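Local atomic coordinates of putative phosphoribosyltransferase (Neisseria gonorrhoeae, PDB entry 5VOG), a protein that binds the alarmone guanosine tetraphosphate (ppGpp) and is probably a type I phosphoribosyltransferase that uses magnesium. Residues Y15-I20 / N163-A168. Numbering follows the deposited sequence.
Sequences YTYDDI and NYPWDA. With G4P (guanosine-5',3'-tetraphosphate), chain D.
Tyr15 N gives a weak, nearly straight hydrogen bond to Asn163 O (3.4 Å, 164°), where the parallel pairing of strands 12-14 and 161-163 runs out. Beyond it, Pro165 packs between the two segments. Its CD lies 3.2 Å from Tyr15 O, a carbonyl that accepts a hydrogen bond from His174. Tyr17 CG is anti to its carbonyl carbon (chi1 -79°), which brings it against Pro165 CG. Pro165 CB sits over the centre of the Tyr17 ring, 3.6 Å from the centroid and 9° off the ring normal, a CH-pi contact. Tyr17 CE1 meets the Trp166 indole at its edge, in plane, 3.9 Å from CE3. Tyr17 OH comes close to Trp166 CA and is hydrogen-bonded to His21 ND1 of the second subunit. Ile20 approaches Pro165 tip to tip, CD1 to CD 3.5 Å. Ile20 CD1 also reaches Trp166 CZ3 and, at the ring edge, Tyr164 CD1 (3.8 Å). Thr16 and Asp19 close a capping box at the start of helix 17-33: Asp19 N donates to Thr16 OG1 (2.9 Å) and Thr16 N to Asp19 OD2. Tyr164 CD2 lies 3.6 Å from guanine N2 of the ppGpp. Apart from the weak backbone bond, mainly apolar packing round Pro165 joins the helix start to the ppGpp pocket wall.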
loop_
_atom_site.group_PDB
_atom_site.type_symbol
_atom_site.label_atom_id
_atom_site.label_comp_id
_atom_site.label_asym_id
_atom_site.label_seq_id
_atom_site.Cartn_x
_atom_site.Cartn_y
_atom_site.Cartn_z
ATOM N N TYR A 15 3.802 2.709 17.844
ATOM C CA TYR A 15 4.515 1.545 17.340
ATOM C C TYR A 15 5.483 1.976 16.251
ATOM O O TYR A 15 5.125 2.767 15.374
ATOM C CB TYR A 15 3.558 0.489 16.758
ATOM C CG TYR A 15 2.635 -0.173 17.752
ATOM C CD1 TYR A 15 3.135 -0.924 18.813
ATOM C CD2 TYR A 15 1.257 -0.082 17.606
ATOM C CE1 TYR A 15 2.280 -1.543 19.710
ATOM C CE2 TYR A 15 0.396 -0.705 18.493
ATOM C CZ TYR A 15 0.910 -1.428 19.542
ATOM O OH TYR A 15 0.041 -2.047 20.417
ATOM N N THR A 16 6.701 1.442 16.295
ATOM C CA THR A 16 7.652 1.698 15.225
ATOM C C THR A 16 7.294 0.866 13.994
ATOM O O THR A 16 6.528 -0.097 14.065
ATOM C CB THR A 16 9.086 1.372 15.667
ATOM O OG1 THR A 16 9.222 -0.045 15.847
ATOM C CG2 THR A 16 9.442 2.091 16.970
ATOM N N TYR A 17 7.863 1.252 12.847
ATOM C CA TYR A 17 7.721 0.421 11.655
ATOM C C TYR A 17 8.186 -1.001 11.927
ATOM O O TYR A 17 7.524 -1.965 11.532
ATOM C CB TYR A 17 8.517 1.000 10.485
ATOM C CG TYR A 17 7.878 2.164 9.757
ATOM C CD1 TYR A 17 6.753 1.977 8.952
ATOM C CD2 TYR A 17 8.429 3.441 9.828
ATOM C CE1 TYR A 17 6.172 3.041 8.275
ATOM C CE2 TYR A 17 7.858 4.510 9.148
ATOM C CZ TYR A 17 6.731 4.306 8.373
ATOM O OH TYR A 17 6.159 5.367 7.692
ATOM N N ASP A 18 9.326 -1.152 12.609
ATOM C CA ASP A 18 9.856 -2.485 12.883
ATOM C C ASP A 18 8.951 -3.268 13.827
ATOM O O ASP A 18 8.783 -4.482 13.657
ATOM C CB ASP A 18 11.258 -2.390 13.474
ATOM C CG ASP A 18 12.306 -1.947 12.458
ATOM O OD1 ASP A 18 11.988 -1.859 11.255
ATOM O OD2 ASP A 18 13.456 -1.686 12.868
ATOM N N ASP A 19 8.384 -2.601 14.844
ATOM C CA ASP A 19 7.401 -3.255 15.710
ATOM C C ASP A 19 6.307 -3.904 14.875
ATOM O O ASP A 19 5.909 -5.051 15.112
ATOM C CB ASP A 19 6.748 -2.252 16.672
ATOM C CG ASP A 19 7.665 -1.770 17.779
ATOM O OD1 ASP A 19 8.597 -2.498 18.198
ATOM O OD2 ASP A 19 7.405 -0.643 18.260
ATOM N N ILE A 20 5.797 -3.163 13.892
ATOM C CA ILE A 20 4.679 -3.648 13.096
ATOM C C ILE A 20 5.129 -4.768 12.169
ATOM O O ILE A 20 4.437 -5.782 12.019
ATOM C CB ILE A 20 4.056 -2.459 12.342
ATOM C CG1 ILE A 20 3.302 -1.593 13.368
ATOM C CG2 ILE A 20 3.175 -2.917 11.166
ATOM C CD1 ILE A 20 2.853 -0.246 12.834
ATOM N N ASN A 163 -1.020 5.049 17.517
ATOM C CA ASN A 163 -0.334 6.003 16.650
ATOM C C ASN A 163 0.608 5.234 15.735
ATOM O O ASN A 163 1.572 4.620 16.204
ATOM C CB ASN A 163 0.413 7.035 17.487
ATOM C CG ASN A 163 -0.522 7.865 18.321
ATOM O OD1 ASN A 163 -1.121 8.812 17.826
ATOM N ND2 ASN A 163 -0.692 7.487 19.588
ATOM N N TYR A 164 0.309 5.250 14.420
ATOM C CA TYR A 164 1.065 4.519 13.416
ATOM C C TYR A 164 2.249 5.337 12.923
ATOM O O TYR A 164 2.157 6.560 12.800
ATOM C CB TYR A 164 0.166 4.145 12.233
ATOM C CG TYR A 164 -0.822 3.080 12.637
ATOM C CD1 TYR A 164 -0.408 1.770 12.797
ATOM C CD2 TYR A 164 -2.148 3.396 12.925
ATOM C CE1 TYR A 164 -1.292 0.784 13.202
ATOM C CE2 TYR A 164 -3.044 2.418 13.332
ATOM C CZ TYR A 164 -2.602 1.113 13.478
ATOM O OH TYR A 164 -3.476 0.126 13.898
ATOM N N PRO A 165 3.362 4.670 12.618
ATOM C CA PRO A 165 4.538 5.410 12.141
ATOM C C PRO A 165 4.300 6.097 10.806
ATOM O O PRO A 165 4.949 7.110 10.510
ATOM C CB PRO A 165 5.618 4.322 12.044
ATOM C CG PRO A 165 4.847 3.041 11.829
ATOM C CD PRO A 165 3.572 3.209 12.623
ATOM N N TRP A 166 3.385 5.577 9.994
ATOM C CA TRP A 166 3.086 6.189 8.708
ATOM C C TRP A 166 2.199 7.418 8.835
ATOM O O TRP A 166 1.813 7.994 7.812
ATOM C CB TRP A 166 2.454 5.159 7.775
ATOM C CG TRP A 166 1.320 4.314 8.337
ATOM C CD1 TRP A 166 0.017 4.696 8.511
ATOM C CD2 TRP A 166 1.385 2.927 8.719
ATOM N NE1 TRP A 166 -0.727 3.635 8.985
ATOM C CE2 TRP A 166 0.089 2.543 9.124
ATOM C CE3 TRP A 166 2.414 1.982 8.767
ATOM C CZ2 TRP A 166 -0.207 1.248 9.552
ATOM C CZ3 TRP A 166 2.121 0.696 9.197
ATOM C CH2 TRP A 166 0.821 0.346 9.596
ATOM N N ASP A 167 1.890 7.844 10.063
ATOM C CA ASP A 167 1.275 9.137 10.333
ATOM C C ASP A 167 2.221 10.099 11.045
ATOM O O ASP A 167 1.791 11.181 11.469
ATOM C CB ASP A 167 0.007 8.967 11.173
ATOM C CG ASP A 167 -1.128 8.331 10.405
ATOM O OD1 ASP A 167 -1.312 8.663 9.210
ATOM O OD2 ASP A 167 -1.835 7.486 11.008
ATOM N N ALA A 168 3.495 9.744 11.186
ATOM C CA ALA A 168 4.449 10.540 11.961
ATOM C C ALA A 168 5.077 11.615 11.078
ATOM O O ALA A 168 5.890 11.307 10.199
ATOM C CB ALA A 168 5.530 9.645 12.552
HETATM P PB G4P D . -12.765 -1.526 11.036
HETATM O O1B G4P D . -13.967 -1.874 10.311
HETATM O O2B G4P D . -12.801 -1.827 12.551
HETATM O O3B G4P D . -11.514 -2.204 10.393
HETATM O O3A G4P D . -12.424 0.021 10.860
HETATM P PA G4P D . -13.280 1.320 11.187
HETATM O O1A G4P D . -14.369 1.507 10.204
HETATM O O2A G4P D . -13.732 1.277 12.624
HETATM O "O5'" G4P D . -12.132 2.446 11.080
HETATM C "C5'" G4P D . -12.420 3.820 10.756
HETATM C "C4'" G4P D . -11.122 4.584 10.761
HETATM O "O4'" G4P D . -10.636 4.720 12.108
HETATM C "C3'" G4P D . -9.992 3.926 9.963
HETATM O "O3'" G4P D . -9.547 4.851 8.948
HETATM C "C2'" G4P D . -8.879 3.653 10.979
HETATM O "O2'" G4P D . -7.565 3.860 10.465
HETATM C "C1'" G4P D . -9.227 4.652 12.081
HETATM N N9 G4P D . -8.781 4.197 13.399
HETATM C C8 G4P D . -9.484 3.425 14.285
HETATM N N7 G4P D . -8.815 3.164 15.384
HETATM C C5 G4P D . -7.598 3.805 15.205
HETATM C C6 G4P D . -6.451 3.906 16.054
HETATM O O6 G4P D . -6.300 3.414 17.176
HETATM N N1 G4P D . -5.447 4.666 15.486
HETATM C C2 G4P D . -5.511 5.263 14.254
HETATM N N2 G4P D . -4.452 5.981 13.871
HETATM N N3 G4P D . -6.571 5.178 13.454
HETATM C C4 G4P D . -7.567 4.444 13.985
HETATM P PC G4P D . -10.266 4.992 7.547
HETATM O O1C G4P D . -11.462 5.871 7.648
HETATM O O2C G4P D . -10.551 3.581 7.110
HETATM O O3C G4P D . -9.154 5.610 6.587
HETATM P PD G4P D . -7.765 5.082 6.009
HETATM O O1D G4P D . -7.770 3.602 6.204
HETATM O O2D G4P D . -7.764 5.490 4.517
HETATM O O3D G4P D . -6.702 5.827 6.772
#